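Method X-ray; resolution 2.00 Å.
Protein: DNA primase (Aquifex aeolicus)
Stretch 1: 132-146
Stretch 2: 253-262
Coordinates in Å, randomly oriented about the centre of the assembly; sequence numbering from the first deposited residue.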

ATOM      1  N   SER A 132      -1.840   9.822  17.769  1.00 28.99           N
ATOM      2  CA  SER A 132      -0.697  10.411  18.462  1.00 28.85           C
ATOM      3  C   SER A 132       0.578  10.327  17.630  1.00 28.55           C
ATOM      4  O   SER A 132       1.474  11.158  17.779  1.00 28.15           O
ATOM      5  CB  SER A 132      -0.484   9.742  19.833  1.00 29.72           C
ATOM      6  OG  SER A 132       0.284   8.552  19.713  1.00 29.97           O
ATOM      7  N   ARG A 133       0.636   9.348  16.733  1.00 27.57           N
ATOM      8  CA  ARG A 133       1.785   9.159  15.842  1.00 26.85           C
ATOM      9  C   ARG A 133       1.752  10.034  14.574  1.00 25.50           C
ATOM     10  O   ARG A 133       2.586   9.867  13.684  1.00 26.53           O
ATOM     11  CB  ARG A 133       1.901   7.680  15.449  1.00 27.46           C
ATOM     12  CG  ARG A 133       2.163   6.742  16.647  1.00 30.40           C
ATOM     13  CD  ARG A 133       3.641   6.483  16.933  1.00 35.67           C
ATOM     14  NE  ARG A 133       4.281   5.737  15.841  1.00 37.51           N
ATOM     15  CZ  ARG A 133       5.459   6.051  15.293  1.00 39.66           C
ATOM     16  NH1 ARG A 133       6.153   7.109  15.734  1.00 41.54           N
ATOM     17  NH2 ARG A 133       5.951   5.296  14.309  1.00 38.83           N
ATOM     18  N   GLY A 134       0.789  10.945  14.480  1.00 22.80           N
ATOM     19  CA  GLY A 134       0.734  11.852  13.344  1.00 20.50           C
ATOM     20  C   GLY A 134       0.003  11.331  12.110  1.00 19.75           C
ATOM     21  O   GLY A 134       0.090  11.931  11.028  1.00 18.85           O
ATOM     22  N   ILE A 135      -0.724  10.227  12.251  1.00 19.53           N
ATOM     23  CA  ILE A 135      -1.570   9.748  11.142  1.00 19.48           C
ATOM     24  C   ILE A 135      -2.943  10.398  11.180  1.00 20.10           C
ATOM     25  O   ILE A 135      -3.649  10.360  12.187  1.00 20.57           O
ATOM     26  CB  ILE A 135      -1.635   8.219  11.084  1.00 18.89           C
ATOM     27  CG1 ILE A 135      -0.206   7.683  10.816  1.00 19.02           C
ATOM     28  CG2 ILE A 135      -2.595   7.753   9.935  1.00 18.69           C
ATOM     29  CD1 ILE A 135       0.043   6.296  11.295  1.00 22.22           C
ATOM     30  N   ASP A 136      -3.306  11.038  10.084  1.00 20.44           N
ATOM     31  CA  ASP A 136      -4.591  11.716  10.012  1.00 21.29           C
ATOM     32  C   ASP A 136      -5.737  10.685   9.984  1.00 20.85           C
ATOM     33  O   ASP A 136      -5.662   9.699   9.252  1.00 20.40           O
ATOM     34  CB  ASP A 136      -4.645  12.581   8.758  1.00 21.39           C
ATOM     35  CG  ASP A 136      -5.777  13.575   8.799  1.00 26.69           C
ATOM     36  OD1 ASP A 136      -5.541  14.763   9.122  1.00 32.79           O
ATOM     37  OD2 ASP A 136      -6.949  13.248   8.571  1.00 29.80           O
ATOM     38  N   PRO A 137      -6.801  10.928  10.752  1.00 20.47           N
ATOM     39  CA  PRO A 137      -7.972  10.036  10.751  1.00 19.98           C
ATOM     40  C   PRO A 137      -8.525   9.810   9.350  1.00 18.41           C
ATOM     41  O   PRO A 137      -8.958   8.719   9.051  1.00 18.00           O
ATOM     42  CB  PRO A 137      -8.984  10.797  11.625  1.00 20.23           C
ATOM     43  CG  PRO A 137      -8.127  11.584  12.528  1.00 20.70           C
ATOM     44  CD  PRO A 137      -6.972  12.049  11.701  1.00 21.09           C
ATOM     45  N   LYS A 138      -8.451  10.807   8.474  1.00 18.89           N
ATOM     46  CA  LYS A 138      -8.920  10.596   7.097  1.00 18.84           C
ATOM     47  C   LYS A 138      -8.060   9.554   6.392  1.00 17.56           C
ATOM     48  O   LYS A 138      -8.588   8.712   5.661  1.00 16.62           O
ATOM     49  CB  LYS A 138      -8.907  11.887   6.286  1.00 19.82           C
ATOM     50  CG  LYS A 138      -9.799  13.015   6.866  1.00 23.47           C
ATOM     51  CD  LYS A 138      -9.833  14.230   5.916  1.00 29.13           C
ATOM     52  CE  LYS A 138      -8.673  15.211   6.156  1.00 35.41           C
ATOM     53  NZ  LYS A 138      -8.334  15.450   7.619  1.00 37.91           N
ATOM     54  N   VAL A 139      -6.743   9.612   6.618  1.00 15.94           N
ATOM     55  CA  VAL A 139      -5.802   8.619   6.042  1.00 15.77           C
ATOM     56  C   VAL A 139      -6.005   7.263   6.705  1.00 15.29           C
ATOM     57  O   VAL A 139      -6.001   6.248   6.027  1.00 15.24           O
ATOM     58  CB  VAL A 139      -4.323   9.060   6.186  1.00 15.61           C
ATOM     59  CG1 VAL A 139      -3.333   7.899   5.855  1.00 14.74           C
ATOM     60  CG2 VAL A 139      -4.049  10.255   5.309  1.00 18.41           C
ATOM     61  N   ALA A 140      -6.203   7.238   8.036  1.00 16.03           N
ATOM     62  CA  ALA A 140      -6.424   5.973   8.740  1.00 16.39           C
ATOM     63  C   ALA A 140      -7.615   5.221   8.117  1.00 17.40           C
ATOM     64  O   ALA A 140      -7.552   4.002   7.920  1.00 18.42           O
ATOM     65  CB  ALA A 140      -6.651   6.215  10.263  1.00 16.62           C
ATOM     66  N   ARG A 141      -8.681   5.959   7.795  1.00 16.73           N
ATOM     67  CA  ARG A 141      -9.863   5.398   7.148  1.00 17.73           C
ATOM     68  C   ARG A 141      -9.662   5.000   5.684  1.00 17.51           C
ATOM     69  O   ARG A 141     -10.133   3.930   5.261  1.00 16.93           O
ATOM     70  CB  ARG A 141     -11.017   6.374   7.237  1.00 17.79           C
ATOM     71  CG  ARG A 141     -11.553   6.512   8.661  1.00 20.87           C
ATOM     72  CD  ARG A 141     -12.795   7.361   8.756  1.00 25.83           C
ATOM     73  NE  ARG A 141     -12.573   8.741   8.328  1.00 31.28           N
ATOM     74  CZ  ARG A 141     -12.437   9.789   9.152  1.00 32.15           C
ATOM     75  NH1 ARG A 141     -12.465   9.626  10.480  1.00 34.10           N
ATOM     76  NH2 ARG A 141     -12.253  10.998   8.642  1.00 30.47           N
ATOM     77  N   LYS A 142      -8.972   5.858   4.918  1.00 16.66           N
ATOM     78  CA  LYS A 142      -8.647   5.534   3.529  1.00 15.79           C
ATOM     79  C   LYS A 142      -7.890   4.224   3.409  1.00 14.86           C
ATOM     80  O   LYS A 142      -8.168   3.416   2.499  1.00 14.36           O
ATOM     81  CB  LYS A 142      -7.823   6.636   2.868  1.00 16.00           C
ATOM     82  CG  LYS A 142      -7.453   6.314   1.411  1.00 15.29           C
ATOM     83  CD  LYS A 142      -6.634   7.455   0.831  1.00 18.47           C
ATOM     84  CE  LYS A 142      -6.292   7.209  -0.628  1.00 21.43           C
ATOM     85  NZ  LYS A 142      -7.473   7.020  -1.507  1.00 19.04           N
ATOM     86  N   PHE A 143      -6.908   4.054   4.295  1.00 13.91           N
ATOM     87  CA  PHE A 143      -6.019   2.900   4.277  1.00 14.79           C
ATOM     88  C   PHE A 143      -6.544   1.708   5.081  1.00 15.35           C
ATOM     89  O   PHE A 143      -5.881   0.672   5.150  1.00 14.51           O
ATOM     90  CB  PHE A 143      -4.606   3.281   4.748  1.00 13.76           C
ATOM     91  CG  PHE A 143      -3.775   3.930   3.669  1.00 13.44           C
ATOM     92  CD1 PHE A 143      -2.892   3.171   2.882  1.00 14.02           C
ATOM     93  CD2 PHE A 143      -3.920   5.262   3.392  1.00 13.29           C
ATOM     94  CE1 PHE A 143      -2.130   3.777   1.856  1.00 12.24           C
ATOM     95  CE2 PHE A 143      -3.161   5.874   2.368  1.00 14.95           C
ATOM     96  CZ  PHE A 143      -2.244   5.095   1.603  1.00 14.47           C
ATOM     97  N   ASP A 144      -7.740   1.856   5.655  1.00 14.31           N
ATOM     98  CA  ASP A 144      -8.429   0.744   6.319  1.00 15.82           C
ATOM     99  C   ASP A 144      -7.640   0.225   7.545  1.00 14.90           C
ATOM    100  O   ASP A 144      -7.675  -0.958   7.875  1.00 16.13           O
ATOM    101  CB  ASP A 144      -8.771  -0.390   5.316  1.00 15.67           C
ATOM    102  CG  ASP A 144      -9.775   0.052   4.262  1.00 19.02           C
ATOM    103  OD1 ASP A 144      -9.561  -0.220   3.063  1.00 23.08           O
ATOM    104  OD2 ASP A 144     -10.811   0.707   4.539  1.00 22.92           O
ATOM    105  N   LEU A 145      -6.982   1.140   8.243  1.00 14.94           N
ATOM    106  CA  LEU A 145      -6.276   0.791   9.469  1.00 14.44           C
ATOM    107  C   LEU A 145      -7.189   0.135  10.457  1.00 15.20           C
ATOM    108  O   LEU A 145      -8.394   0.510  10.593  1.00 14.80           O
ATOM    109  CB  LEU A 145      -5.603   2.001  10.099  1.00 13.95           C
ATOM    110  CG  LEU A 145      -4.581   2.722   9.220  1.00 14.60           C
ATOM    111  CD1 LEU A 145      -3.669   3.478  10.134  1.00 19.02           C
ATOM    112  CD2 LEU A 145      -3.786   1.838   8.297  1.00 18.55           C
ATOM    113  N   GLY A 146      -6.622  -0.832  11.177  1.00 14.07           N
ATOM    114  CA  GLY A 146      -7.397  -1.549  12.156  1.00 14.57           C
ATOM    115  C   GLY A 146      -6.658  -1.883  13.432  1.00 15.48           C
ATOM    116  O   GLY A 146      -5.560  -1.359  13.713  1.00 16.87           O
ATOM    117  N   TYR A 253       5.670   1.570   6.154  1.00 19.11           N
ATOM    118  CA  TYR A 253       4.261   1.978   6.122  1.00 19.89           C
ATOM    119  C   TYR A 253       4.015   3.294   6.885  1.00 18.43           C
ATOM    120  O   TYR A 253       3.183   4.098   6.471  1.00 17.54           O
ATOM    121  CB  TYR A 253       3.371   0.867   6.719  1.00 21.30           C
ATOM    122  CG  TYR A 253       3.456   0.783   8.213  0.70 25.39           C
ATOM    123  CD1 TYR A 253       2.567   1.493   9.023  0.70 29.16           C
ATOM    124  CD2 TYR A 253       4.454   0.031   8.830  0.70 31.61           C
ATOM    125  CE1 TYR A 253       2.671   1.454  10.398  0.70 32.91           C
ATOM    126  CE2 TYR A 253       4.562  -0.018  10.214  0.70 34.30           C
ATOM    127  CZ  TYR A 253       3.658   0.691  10.988  0.70 34.83           C
ATOM    128  OH  TYR A 253       3.742   0.658  12.359  0.70 38.73           O
ATOM    129  N   PHE A 254       4.691   3.472   8.018  1.00 17.20           N
ATOM    130  CA  PHE A 254       4.453   4.636   8.867  1.00 17.88           C
ATOM    131  C   PHE A 254       4.925   5.893   8.137  1.00 16.83           C
ATOM    132  O   PHE A 254       4.237   6.877   8.132  1.00 15.65           O
ATOM    133  CB  PHE A 254       5.144   4.489  10.249  1.00 18.56           C
ATOM    134  CG  PHE A 254       5.142   5.739  11.066  0.70 20.47           C
ATOM    135  CD1 PHE A 254       3.986   6.167  11.712  0.70 22.71           C
ATOM    136  CD2 PHE A 254       6.307   6.506  11.184  0.70 23.73           C
ATOM    137  CE1 PHE A 254       3.981   7.331  12.461  0.70 25.54           C
ATOM    138  CE2 PHE A 254       6.313   7.681  11.929  0.70 24.32           C
ATOM    139  CZ  PHE A 254       5.153   8.097  12.568  0.70 24.21           C
ATOM    140  N   ASP A 255       6.078   5.843   7.484  1.00 16.47           N
ATOM    141  CA  ASP A 255       6.519   7.010   6.693  1.00 16.93           C
ATOM    142  C   ASP A 255       5.514   7.313   5.596  1.00 15.26           C
ATOM    143  O   ASP A 255       5.303   8.459   5.258  1.00 14.73           O
ATOM    144  CB  ASP A 255       7.881   6.756   6.032  1.00 17.70           C
ATOM    145  CG  ASP A 255       8.859   6.061   6.950  1.00 22.27           C
ATOM    146  OD1 ASP A 255       9.443   6.745   7.808  1.00 24.08           O
ATOM    147  OD2 ASP A 255       9.113   4.826   6.872  1.00 28.99           O
ATOM    148  N   LEU A 256       4.937   6.270   4.995  1.00 14.50           N
ATOM    149  CA  LEU A 256       4.034   6.493   3.894  1.00 14.82           C
ATOM    150  C   LEU A 256       2.754   7.142   4.426  1.00 14.67           C
ATOM    151  O   LEU A 256       2.253   8.114   3.856  1.00 14.37           O
ATOM    152  CB  LEU A 256       3.688   5.171   3.163  1.00 14.45           C
ATOM    153  CG  LEU A 256       2.824   5.313   1.889  1.00 15.38           C
ATOM    154  CD1 LEU A 256       3.238   4.231   0.883  1.00 15.37           C
ATOM    155  CD2 LEU A 256       1.309   5.221   2.150  1.00 16.15           C
ATOM    156  N   LEU A 257       2.230   6.588   5.526  1.00 14.96           N
ATOM    157  CA  LEU A 257       0.982   7.067   6.087  1.00 14.58           C
ATOM    158  C   LEU A 257       1.106   8.519   6.509  1.00 15.43           C
ATOM    159  O   LEU A 257       0.153   9.291   6.356  1.00 15.93           O
ATOM    160  CB  LEU A 257       0.569   6.205   7.260  1.00 16.17           C
ATOM    161  CG  LEU A 257       0.203   4.789   6.842  1.00 15.46           C
ATOM    162  CD1 LEU A 257      -0.125   3.967   8.060  1.00 16.80           C
ATOM    163  CD2 LEU A 257      -0.974   4.868   5.888  1.00 12.14           C
ATOM    164  N   ARG A 258       2.291   8.888   7.000  1.00 15.08           N
ATOM    165  CA  ARG A 258       2.594  10.257   7.385  1.00 14.94           C
ATOM    166  C   ARG A 258       2.625  11.198   6.197  1.00 14.98           C
ATOM    167  O   ARG A 258       2.041  12.266   6.256  1.00 14.23           O
ATOM    168  CB  ARG A 258       3.946  10.337   8.110  1.00 15.19           C
ATOM    169  CG  ARG A 258       3.879   9.901   9.559  1.00 18.56           C
ATOM    170  CD  ARG A 258       3.082  10.852  10.450  1.00 20.15           C
ATOM    171  NE  ARG A 258       3.882  12.034  10.746  1.00 20.67           N
ATOM    172  CZ  ARG A 258       3.507  13.285  10.512  1.00 20.77           C
ATOM    173  NH1 ARG A 258       2.329  13.562   9.991  1.00 24.45           N
ATOM    174  NH2 ARG A 258       4.316  14.270  10.812  1.00 22.97           N
ATOM    175  N   LEU A 259       3.349  10.829   5.138  1.00 13.58           N
ATOM    176  CA  LEU A 259       3.386  11.682   3.933  1.00 14.16           C
ATOM    177  C   LEU A 259       1.979  11.869   3.347  1.00 14.27           C
ATOM    178  O   LEU A 259       1.553  12.998   3.025  1.00 13.53           O
ATOM    179  CB  LEU A 259       4.376  11.110   2.899  1.00 14.91           C
ATOM    180  CG  LEU A 259       5.784  11.739   2.856  1.00 15.28           C
ATOM    181  CD1 LEU A 259       6.563  11.476   4.141  1.00 13.95           C
ATOM    182  CD2 LEU A 259       6.550  11.163   1.645  1.00 11.74           C
ATOM    183  N   PHE A 260       1.215  10.771   3.275  1.00 15.25           N
ATOM    184  CA  PHE A 260      -0.193  10.833   2.819  1.00 15.63           C
ATOM    185  C   PHE A 260      -1.041  11.732   3.747  1.00 15.57           C
ATOM    186  O   PHE A 260      -1.908  12.467   3.273  1.00 16.21           O
ATOM    187  CB  PHE A 260      -0.822   9.445   2.813  1.00 16.06           C
ATOM    188  CG  PHE A 260      -1.212   8.969   1.472  1.00 19.91           C
ATOM    189  CD1 PHE A 260      -0.308   8.251   0.701  1.00 22.65           C
ATOM    190  CD2 PHE A 260      -2.464   9.241   0.965  1.00 21.80           C
ATOM    191  CE1 PHE A 260      -0.676   7.822  -0.560  1.00 24.10           C
ATOM    192  CE2 PHE A 260      -2.832   8.801  -0.287  1.00 22.84           C
ATOM    193  CZ  PHE A 260      -1.930   8.084  -1.040  1.00 18.89           C
ATOM    194  N   SER A 261      -0.798  11.658   5.049  1.00 15.91           N
ATOM    195  CA  SER A 261      -1.440  12.565   6.015  1.00 16.98           C
ATOM    196  C   SER A 261      -1.155  14.022   5.704  1.00 18.33           C
ATOM    197  O   SER A 261      -1.946  14.907   6.034  1.00 19.05           O
ATOM    198  CB  SER A 261      -1.006  12.230   7.446  1.00 18.10           C
ATOM    199  OG  SER A 261      -1.490  10.947   7.841  1.00 19.68           O
ATOM    200  N   GLU A 262      -0.028  14.286   5.056  1.00 17.91           N
ATOM    201  CA  GLU A 262       0.358  15.659   4.778  1.00 18.61           C
ATOM    202  C   GLU A 262       0.055  16.031   3.329  1.00 19.34           C
ATOM    203  O   GLU A 262       0.519  17.057   2.838  1.00 21.22           O
ATOM    204  CB  GLU A 262       1.852  15.851   5.089  1.00 19.61           C
ATOM    205  CG  GLU A 262       2.253  15.533   6.535  1.00 19.75           C
ATOM    206  CD  GLU A 262       1.645  16.478   7.570  1.00 25.56           C
ATOM    207  OE1 GLU A 262       1.180  17.563   7.183  1.00 25.02           O
ATOM    208  OE2 GLU A 262       1.624  16.120   8.783  1.00 26.90           O
TER

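The shortest polar link between the two stretches runs from the backbone of Asp136 to the side chain of Ser261: Asp136 N donates to Ser261 OG at 2.9 Å, and an N-H...O angle of 175° makes the bond almost perfectly linear. Ser261 OG in turn donates to Leu257 O, 2.8 Å away and one turn back in its own helix, so the hydroxyl serves as acceptor across the contact and donor within the helix. The backbones draw close here, with Asp136 CA and Ser261 CA 5.2 Å apart. Asp136 is also the N-cap of helix 137-142. Asp136 OD2 accepts from Lys138 N at 2.9 Å and forms a salt bridge with Lys138 NZ at 2.8 Å, so Asp136 contributes its backbone N to Ser261 and its side chain to Lys138.

The second polar link is weaker. Arg258 NH1 lies 3.0 Å from Gly134 O, but the angle of 128° makes this a weak hydrogen bond; the same Arg258 NH1 is better aligned with Glu262 OE2, at 2.9 Å and 158°, in a salt bridge within stretch 2. Gly134 CA lies over one face of the Arg258 guanidinium. A CB on Gly134 would fall 2.8 Å from Arg258 NE, a clash, and at phi/psi of 86/12 it would also jam against the preceding carbonyl oxygen.

Arg133 bends its side chain over Phe254. The guanidinium lies flat on the ring, planes at 15°, with Arg133 CZ 3.6 Å from the centroid of the Phe254 ring, a cation-pi stack that places the charge over the aromatic face. Arg133 O approaches the same residue, 3.1 Å from Phe254 CE1.

Beyond these polar contacts, apolar side chains close the gap between helices whose axes come within 9.3 Å at 124°. Ile135 CG1 meets Leu257 CB at 3.9 Å, and Ile135 CD1 meets Phe254 CD1 at 4.0 Å. The branches of Val139 diverge: Val139 CG1 reaches Leu257 CD2 at 3.8 Å, while Val139 CG2 rests 3.6 Å from Ser261 N. Leu257 CD2 also sits over the face of Phe143, 3.9 Å from the centroid of that ring and 17° off its normal, a CH-pi contact. The edge of Phe143 turns toward the face of Phe260, planes at 81°, bringing Phe143 CE2 to 3.7 Å from Phe260 CD2. Phe143 CZ touches Leu256 CD2 at 3.6 Å, and Lys142 CE lies 3.8 Å from Phe260 CE2.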